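Local coordinates for protein clan CA, family C40, NlpC/P60 superfamily cysteine peptidase (Trichomonas vaginalis, PDB 6BIO) that probably acts as a cysteine peptidase of the NlpC/P60 family, a peptidoglycan hydrolase that the parasite directs against bacteria, at residues 73-76 / 77-81; 96-99 / 100-104; 135-139 / 140-144. One frame throughout, in Å; residues are numbered along the deposited sequence. Where two conformers were deposited one is given.

Contact 1. Residues 73-76 / 77-81; sequences CWIS and KDSLE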
loop_
_atom_site.group_PDB
_atom_site.type_symbol
_atom_site.label_atom_id
_atom_site.label_comp_id
_atom_site.label_asym_id
_atom_site.label_seq_id
_atom_site.Cartn_x
_atom_site.Cartn_y
_atom_site.Cartn_z
ATOM N N CYS A 73 6.794 11.569 0.641
ATOM C CA CYS A 73 8.148 11.848 0.195
ATOM C C CYS A 73 8.067 12.504 -1.178
ATOM O O CYS A 73 6.984 12.694 -1.749
ATOM C CB CYS A 73 8.994 10.569 0.162
ATOM S SG CYS A 73 8.445 9.343 -0.997
ATOM N N TRP A 74 9.228 12.840 -1.713
ATOM C CA TRP A 74 9.340 13.547 -2.980
ATOM C C TRP A 74 10.234 12.738 -3.904
ATOM O O TRP A 74 11.325 12.315 -3.499
ATOM C CB TRP A 74 9.962 14.914 -2.759
ATOM C CG TRP A 74 9.153 15.847 -1.931
ATOM C CD1 TRP A 74 9.077 15.892 -0.563
ATOM C CD2 TRP A 74 8.284 16.891 -2.407
ATOM N NE1 TRP A 74 8.224 16.895 -0.164
ATOM C CE2 TRP A 74 7.760 17.545 -1.278
ATOM C CE3 TRP A 74 7.931 17.351 -3.676
ATOM C CZ2 TRP A 74 6.901 18.628 -1.380
ATOM C CZ3 TRP A 74 7.060 18.437 -3.787
ATOM C CH2 TRP A 74 6.544 19.055 -2.649
ATOM N N ILE A 75 9.780 12.531 -5.135
ATOM C CA ILE A 75 10.489 11.786 -6.163
ATOM C C ILE A 75 10.467 12.564 -7.473
ATOM O O ILE A 75 9.548 13.331 -7.745
ATOM C CB ILE A 75 9.893 10.352 -6.409
ATOM C CG1 ILE A 75 8.410 10.407 -6.818
ATOM C CG2 ILE A 75 10.130 9.506 -5.174
ATOM C CD1 ILE A 75 7.855 9.045 -7.128
ATOM N N SER A 76 11.457 12.344 -8.325
ATOM C CA SER A 76 11.494 13.081 -9.586
ATOM C C SER A 76 10.188 12.901 -10.339
ATOM O O SER A 76 9.701 11.779 -10.465
ATOM C CB SER A 76 12.628 12.535 -10.431
ATOM O OG SER A 76 12.602 13.141 -11.707
ATOM N N LYS A 77 9.651 14.005 -10.887
ATOM C CA LYS A 77 8.364 13.935 -11.564
ATOM C C LYS A 77 8.384 13.018 -12.771
ATOM O O LYS A 77 7.321 12.530 -13.173
ATOM C CB LYS A 77 7.835 15.322 -11.912
ATOM C CG LYS A 77 8.550 16.051 -12.968
ATOM C CD LYS A 77 7.758 17.345 -13.286
ATOM C CE LYS A 77 8.610 18.334 -14.057
ATOM N NZ LYS A 77 9.617 17.714 -14.957
ATOM N N ASP A 78 9.547 12.749 -13.355
ATOM C CA ASP A 78 9.582 11.861 -14.509
ATOM C C ASP A 78 9.596 10.397 -14.131
ATOM O O ASP A 78 9.618 9.551 -15.021
ATOM C CB ASP A 78 10.803 12.167 -15.363
ATOM C CG ASP A 78 10.853 13.602 -15.761
ATOM O OD1 ASP A 78 9.808 14.071 -16.242
ATOM O OD2 ASP A 78 11.918 14.247 -15.576
ATOM N N SER A 79 9.528 10.078 -12.846
ATOM C CA SER A 79 9.554 8.683 -12.414
ATOM C C SER A 79 8.186 8.057 -12.225
ATOM O O SER A 79 8.116 6.887 -11.835
ATOM C CB SER A 79 10.332 8.522 -11.107
ATOM O OG SER A 79 9.610 9.066 -9.980
ATOM N N LEU A 80 7.099 8.784 -12.461
ATOM C CA LEU A 80 5.758 8.248 -12.274
ATOM C C LEU A 80 4.848 8.842 -13.337
ATOM O O LEU A 80 5.173 9.856 -13.977
ATOM C CB LEU A 80 5.226 8.514 -10.869
ATOM C CG LEU A 80 4.682 9.881 -10.544
ATOM C CD1 LEU A 80 4.186 9.867 -9.132
ATOM C CD2 LEU A 80 5.731 10.959 -10.616
ATOM N N GLU A 81 3.682 8.219 -13.462
ATOM C CA GLU A 81 2.611 8.671 -14.326
ATOM C C GLU A 81 1.336 8.834 -13.508
ATOM O O GLU A 81 1.110 8.115 -12.540
ATOM C CB GLU A 81 2.364 7.656 -15.474
ATOM C CG GLU A 81 1.769 6.333 -15.057
ATOM C CD GLU A 81 1.774 5.267 -16.113
ATOM O OE1 GLU A 81 2.141 5.594 -17.267
ATOM O OE2 GLU A 81 1.400 4.110 -15.815
#
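The carbonyl oxygen of Ser76 is gripped twice by one residue, Ser79, through its backbone and its side chain. Ser79 N donates to Ser76 O at 2.9 Å from above the carbonyl plane, while the Ser79 hydroxyl, as donor, lies in that plane, with OG to Ser76 O at 2.8 Å. The two donors therefore approach from different directions and share the oxygen without competing for one position. The hydroxyl gets there because Ser79 OG is set between the backbone N and the carbonyl carbon (chi1 72°), which folds it back over the turn. A weak third bond is added by Asp78 N, which points at Ser76 OG across 3.5 Å, long but fairly straight.

Beyond these bonds lies packing by hydrocarbon groups. Ile75 extends its CG1 branch toward the turn, and the terminal CD1 comes to 3.3 Å from Ser79 OG, so a methyl group covers one flank of the hydroxyl. The same CD1 meets Leu80 CD1 at 4.3 Å, and Leu80 CD2 passes the Ser76 carbonyl oxygen at 4.1 Å. Ile75 continues onto Val31 and Ala33, and Leu80 onto Ala64, Val54 and Ile56, whereas Lys77 and Asp78 are exposed.

With Lys77 (phi -62°) and Asp78 (phi -83°) at its two central positions, the backbone angles and the Ser79 N to Ser76 O bond define a type I beta turn. It joins strand 71-76 to strand 80-88, a tight connection that resembles the turn before the last strand of SH3-like barrels.

Contact 2. Residues 96-99 / 100-104; sequences YSEP and SRTGT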
loop_
_atom_site.group_PDB
_atom_site.type_symbol
_atom_site.label_atom_id
_atom_site.label_comp_id
_atom_site.label_asym_id
_atom_site.label_seq_id
_atom_site.Cartn_x
_atom_site.Cartn_y
_atom_site.Cartn_z
ATOM N N TYR A 96 -19.909 14.768 -3.052
ATOM C CA TYR A 96 -19.781 15.778 -2.005
ATOM C C TYR A 96 -18.497 16.582 -2.176
ATOM O O TYR A 96 -17.527 16.132 -2.794
ATOM C CB TYR A 96 -19.793 15.113 -0.624
ATOM C CG TYR A 96 -21.119 14.540 -0.253
ATOM C CD1 TYR A 96 -22.173 15.371 0.070
ATOM C CD2 TYR A 96 -21.323 13.187 -0.278
ATOM C CE1 TYR A 96 -23.378 14.863 0.415
ATOM C CE2 TYR A 96 -22.516 12.637 0.097
ATOM C CZ TYR A 96 -23.567 13.493 0.415
ATOM O OH TYR A 96 -24.800 13.007 0.801
ATOM N N SER A 97 -18.462 17.761 -1.564
ATOM C CA SER A 97 -17.320 18.657 -1.661
ATOM C C SER A 97 -16.081 18.114 -0.945
ATOM O O SER A 97 -14.975 18.545 -1.266
ATOM C CB SER A 97 -17.643 20.037 -1.096
ATOM O OG SER A 97 -18.018 19.917 0.258
ATOM N N GLU A 98 -16.266 17.222 0.020
ATOM C CA GLU A 98 -15.190 16.677 0.834
ATOM C C GLU A 98 -15.625 15.312 1.351
ATOM O O GLU A 98 -16.828 15.012 1.416
ATOM C CB GLU A 98 -14.834 17.594 2.009
ATOM C CG GLU A 98 -16.018 17.851 2.952
ATOM C CD GLU A 98 -15.663 18.756 4.109
ATOM O OE1 GLU A 98 -15.012 19.804 3.902
ATOM O OE2 GLU A 98 -16.034 18.432 5.240
ATOM N N PRO A 99 -14.672 14.480 1.788
ATOM C CA PRO A 99 -15.010 13.153 2.300
ATOM C C PRO A 99 -15.315 13.219 3.786
ATOM O O PRO A 99 -14.490 12.872 4.635
ATOM C CB PRO A 99 -13.751 12.342 2.003
ATOM C CG PRO A 99 -12.634 13.312 2.077
ATOM C CD PRO A 99 -13.221 14.622 1.531
ATOM N N SER A 100 -16.523 13.706 4.099
ATOM C CA SER A 100 -16.999 13.846 5.465
ATOM C C SER A 100 -18.509 13.701 5.406
ATOM O O SER A 100 -19.087 13.530 4.329
ATOM C CB SER A 100 -16.666 15.207 6.069
ATOM O OG SER A 100 -17.550 16.171 5.523
ATOM N N ARG A 101 -19.158 13.785 6.567
ATOM C CA ARG A 101 -20.609 13.804 6.609
ATOM C C ARG A 101 -21.205 15.223 6.637
ATOM O O ARG A 101 -22.391 15.361 6.915
ATOM C CB ARG A 101 -21.154 12.921 7.734
ATOM C CG ARG A 101 -20.792 13.333 9.147
ATOM C CD ARG A 101 -21.515 12.476 10.159
ATOM N NE ARG A 101 -20.992 12.615 11.517
ATOM C CZ ARG A 101 -21.415 13.498 12.415
ATOM N NH1 ARG A 101 -22.393 14.358 12.088
ATOM N NH2 ARG A 101 -20.894 13.532 13.642
ATOM N N THR A 102 -20.443 16.251 6.278
ATOM C CA THR A 102 -21.000 17.600 6.208
ATOM C C THR A 102 -20.570 18.345 4.941
ATOM O O THR A 102 -20.620 19.584 4.910
ATOM C CB THR A 102 -20.649 18.455 7.469
ATOM O OG1 THR A 102 -19.252 18.756 7.472
ATOM C CG2 THR A 102 -20.994 17.754 8.730
ATOM N N GLY A 103 -20.165 17.627 3.889
ATOM C CA GLY A 103 -19.850 18.277 2.628
ATOM C C GLY A 103 -21.098 18.792 1.942
ATOM O O GLY A 103 -22.183 18.250 2.086
ATOM N N THR A 104 -20.917 19.820 1.129
ATOM C CA THR A 104 -22.004 20.269 0.262
ATOM C C THR A 104 -22.116 19.308 -0.922
ATOM O O THR A 104 -21.181 18.532 -1.241
ATOM C CB THR A 104 -21.805 21.721 -0.184
ATOM O OG1 THR A 104 -20.522 21.873 -0.808
ATOM C CG2 THR A 104 -21.934 22.696 1.028
#
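Gly103 packs its bare CA into the crook made by Ser97 and Glu98, 3.4 Å from Ser97 OG and 3.9 Å from Glu98 CG. This close fit, together with Glu98 and Ser100, is the tight part of the contact, and Tyr96 and Pro99 are buried with it. Ser100 OG donates to the anti lone pair of Glu98 OE2 at 2.7 Å, and in turn accepts from Thr102 N at 3.0 Å, the bond that defines an ST turn. Glu98 reaches it with CG tucked between backbone N and carbonyl carbon (chi1 59°) and the chain extended beyond. Pro99 is the centre of an inverse gamma turn, closed by a weak bond from Ser100 N to Glu98 O at 3.0 Å.

The solvent side is formed by Ser97, Thr102 and Thr104, all exposed. Here Ser97 N donates to Thr104 O (2.8 Å) in the carbonyl plane, and Thr104 N returns a bond to Ser97 OG (3.0 Å). Thr104 O also takes a CA-H contact from Tyr96 CA and sits at the edge of the Tyr96 ring, near its plane.

The loop links strand 93-96 to strand 105-109 and, as far as the strand order suggests, corresponds in position to the RT loop of SH3 domains. Pro99 and Tyr96 both rest on Phe125 of strand 125-130, and the N-terminal segment covers the far end, where Thr102 OG1 bonds to Ala11 O and Arg101 NE to Leu9 O.

Contact 3. Residues 135-139 / 140-144; sequences GYILE and DALQY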
loop_
_atom_site.group_PDB
_atom_site.type_symbol
_atom_site.label_atom_id
_atom_site.label_comp_id
_atom_site.label_asym_id
_atom_site.label_seq_id
_atom_site.Cartn_x
_atom_site.Cartn_y
_atom_site.Cartn_z
ATOM N N GLY A 135 -15.665 15.527 -7.163
ATOM C CA GLY A 135 -15.799 15.478 -5.727
ATOM C C GLY A 135 -15.830 14.044 -5.232
ATOM O O GLY A 135 -15.403 13.117 -5.933
ATOM N N TYR A 136 -16.345 13.884 -4.008
ATOM C CA TYR A 136 -16.177 12.641 -3.264
ATOM C C TYR A 136 -17.473 11.842 -3.197
ATOM O O TYR A 136 -18.516 12.373 -2.818
ATOM C CB TYR A 136 -15.669 12.951 -1.847
ATOM C CG TYR A 136 -14.274 13.544 -1.871
ATOM C CD1 TYR A 136 -14.053 14.899 -2.061
ATOM C CD2 TYR A 136 -13.152 12.717 -1.790
ATOM C CE1 TYR A 136 -12.791 15.431 -2.127
ATOM C CE2 TYR A 136 -11.884 13.231 -1.844
ATOM C CZ TYR A 136 -11.687 14.576 -2.000
ATOM O OH TYR A 136 -10.417 15.055 -2.065
ATOM N N ILE A 137 -17.379 10.547 -3.527
ATOM C CA ILE A 137 -18.515 9.632 -3.517
ATOM C C ILE A 137 -18.214 8.454 -2.606
ATOM O O ILE A 137 -17.093 7.952 -2.571
ATOM C CB ILE A 137 -18.857 9.201 -4.964
ATOM C CG1 ILE A 137 -20.225 8.544 -5.006
ATOM C CG2 ILE A 137 -17.774 8.343 -5.599
ATOM C CD1 ILE A 137 -20.780 8.385 -6.400
ATOM N N LEU A 138 -19.208 8.047 -1.836
ATOM C CA LEU A 138 -19.022 6.937 -0.914
ATOM C C LEU A 138 -18.494 5.724 -1.670
ATOM O O LEU A 138 -18.951 5.385 -2.782
ATOM C CB LEU A 138 -20.325 6.598 -0.205
ATOM C CG LEU A 138 -20.830 7.595 0.857
ATOM C CD1 LEU A 138 -22.270 7.276 1.250
ATOM C CD2 LEU A 138 -19.937 7.561 2.108
ATOM N N GLU A 139 -17.524 5.049 -1.056
ATOM C CA GLU A 139 -16.796 4.082 -1.853
ATOM C C GLU A 139 -17.667 2.890 -2.266
ATOM O O GLU A 139 -17.506 2.359 -3.368
ATOM C CB GLU A 139 -15.440 3.722 -1.210
ATOM C CG GLU A 139 -15.545 2.950 -0.038
ATOM C CD GLU A 139 -14.206 2.881 0.768
ATOM O OE1 GLU A 139 -13.123 3.435 0.414
ATOM O OE2 GLU A 139 -14.288 2.279 1.799
ATOM N N ASP A 140 -18.658 2.513 -1.470
ATOM C CA ASP A 140 -19.473 1.382 -1.889
ATOM C C ASP A 140 -20.483 1.721 -2.981
ATOM O O ASP A 140 -21.148 0.807 -3.496
ATOM C CB ASP A 140 -20.137 0.768 -0.667
ATOM C CG ASP A 140 -19.124 0.054 0.220
ATOM O OD1 ASP A 140 -18.166 -0.558 -0.338
ATOM O OD2 ASP A 140 -19.231 0.142 1.465
ATOM N N ALA A 141 -20.612 2.991 -3.375
ATOM C CA ALA A 141 -21.484 3.313 -4.486
ATOM C C ALA A 141 -20.867 2.985 -5.829
ATOM O O ALA A 141 -21.588 3.051 -6.830
ATOM C CB ALA A 141 -21.890 4.781 -4.447
ATOM N N LEU A 142 -19.562 2.659 -5.885
ATOM C CA LEU A 142 -18.892 2.367 -7.143
ATOM C C LEU A 142 -18.614 0.889 -7.287
ATOM O O LEU A 142 -18.361 0.195 -6.299
ATOM C CB LEU A 142 -17.557 3.115 -7.256
ATOM C CG LEU A 142 -17.673 4.643 -7.221
ATOM C CD1 LEU A 142 -16.343 5.271 -7.610
ATOM C CD2 LEU A 142 -18.801 5.184 -8.141
ATOM N N GLN A 143 -18.577 0.431 -8.544
ATOM C CA GLN A 143 -18.302 -0.978 -8.843
ATOM C C GLN A 143 -16.846 -1.324 -8.540
ATOM O O GLN A 143 -16.574 -2.366 -7.917
ATOM C CB GLN A 143 -18.632 -1.267 -10.318
ATOM C CG GLN A 143 -18.235 -2.642 -10.824
ATOM C CD GLN A 143 -18.941 -3.752 -10.120
ATOM O OE1 GLN A 143 -20.134 -3.650 -9.777
ATOM N NE2 GLN A 143 -18.214 -4.837 -9.882
ATOM N N TYR A 144 -15.910 -0.444 -8.940
ATOM C CA TYR A 144 -14.475 -0.688 -8.784
ATOM C C TYR A 144 -14.114 -0.731 -7.318
ATOM O O TYR A 144 -14.560 0.093 -6.527
ATOM C CB TYR A 144 -13.703 0.439 -9.469
ATOM C CG TYR A 144 -12.177 0.298 -9.433
ATOM C CD1 TYR A 144 -11.426 0.792 -8.360
ATOM C CD2 TYR A 144 -11.492 -0.322 -10.475
ATOM C CE1 TYR A 144 -10.036 0.663 -8.331
ATOM C CE2 TYR A 144 -10.143 -0.492 -10.445
ATOM C CZ TYR A 144 -9.408 0.008 -9.374
ATOM O OH TYR A 144 -8.048 -0.097 -9.287
HETATM O O HOH W 1 -15.262 -0.529 0.749
#
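One water bridges the carboxylates of Glu139 and Asp140, donating to Glu139 OE2 at 3.2 Å and to Asp140 OD1 at 3.1 Å, within a short 3-10 turn at the end of strand 133-138 of a bacterial SH3 domain. The two flat groups do not meet directly, since Glu139 OE2 and Asp140 OD1 are 5.3 Å apart; the shared water probably eases the mutual repulsion of two like charges. The other flat groups are the peptides that carry the turn. Ala141 N lies 49° out of the plane of the Leu138 carbonyl, and Leu142 N is 52° out of that of Glu139; each donor comes in from above the carbonyl plane, off the lone-pair directions.

Two successive bonds between residues three apart identify the 3-10 turn: Ala141 N to Leu138 O (3.0 Å) and Leu142 N to Glu139 O (3.3 Å). The turn swings the chain back, bringing Leu142 beside Ile137. Their side chains cross obliquely, with Ile137 CG2 against Leu142 CD1 at 3.9 Å. Ile137 has CG1 anti to the backbone N (chi1 -166°), and this puts CG2 between the backbone N and the carbonyl carbon, from where it meets Leu142 CD1, while the CG1 branch runs on to CD1, near Leu142 CD2.

Around this pair the core closes: Leu142 lies on Val115 and Ile117 of strand 114-122 and on Tyr126. The polar side behaves differently, since Asp140 is exposed and Glu139 partly so, though Glu139 also touches Tyr126. Ala141 is buried, and its CB lies 3.4 Å from Leu138 O and 4.2 Å from Ile137 CG1.

Overall arrangement
Along the chain the contacts come in the order 1, 2, 3. Contacts 1 and 3 reach a continuous run of antiparallel strands, in which strand 80-88, leaving contact 1, pairs with strand 114-122, and strand 133-138 of contact 3 is one of the two outermost strands; their centres are 27 Å apart and their nearest atoms about 12 Å. Contact 2 lies 30 Å from contact 1, centre to centre, but touches contact 3: Tyr96 N probably bonds to Tyr136 O at 2.8 Å, and Pro99 CD packs on Tyr136 CD1. All four segments of contacts 2 and 3 lie within the bacterial SH3 domain, where this touch joins them; contact 1 shapes the turn that leads into strand 80-88.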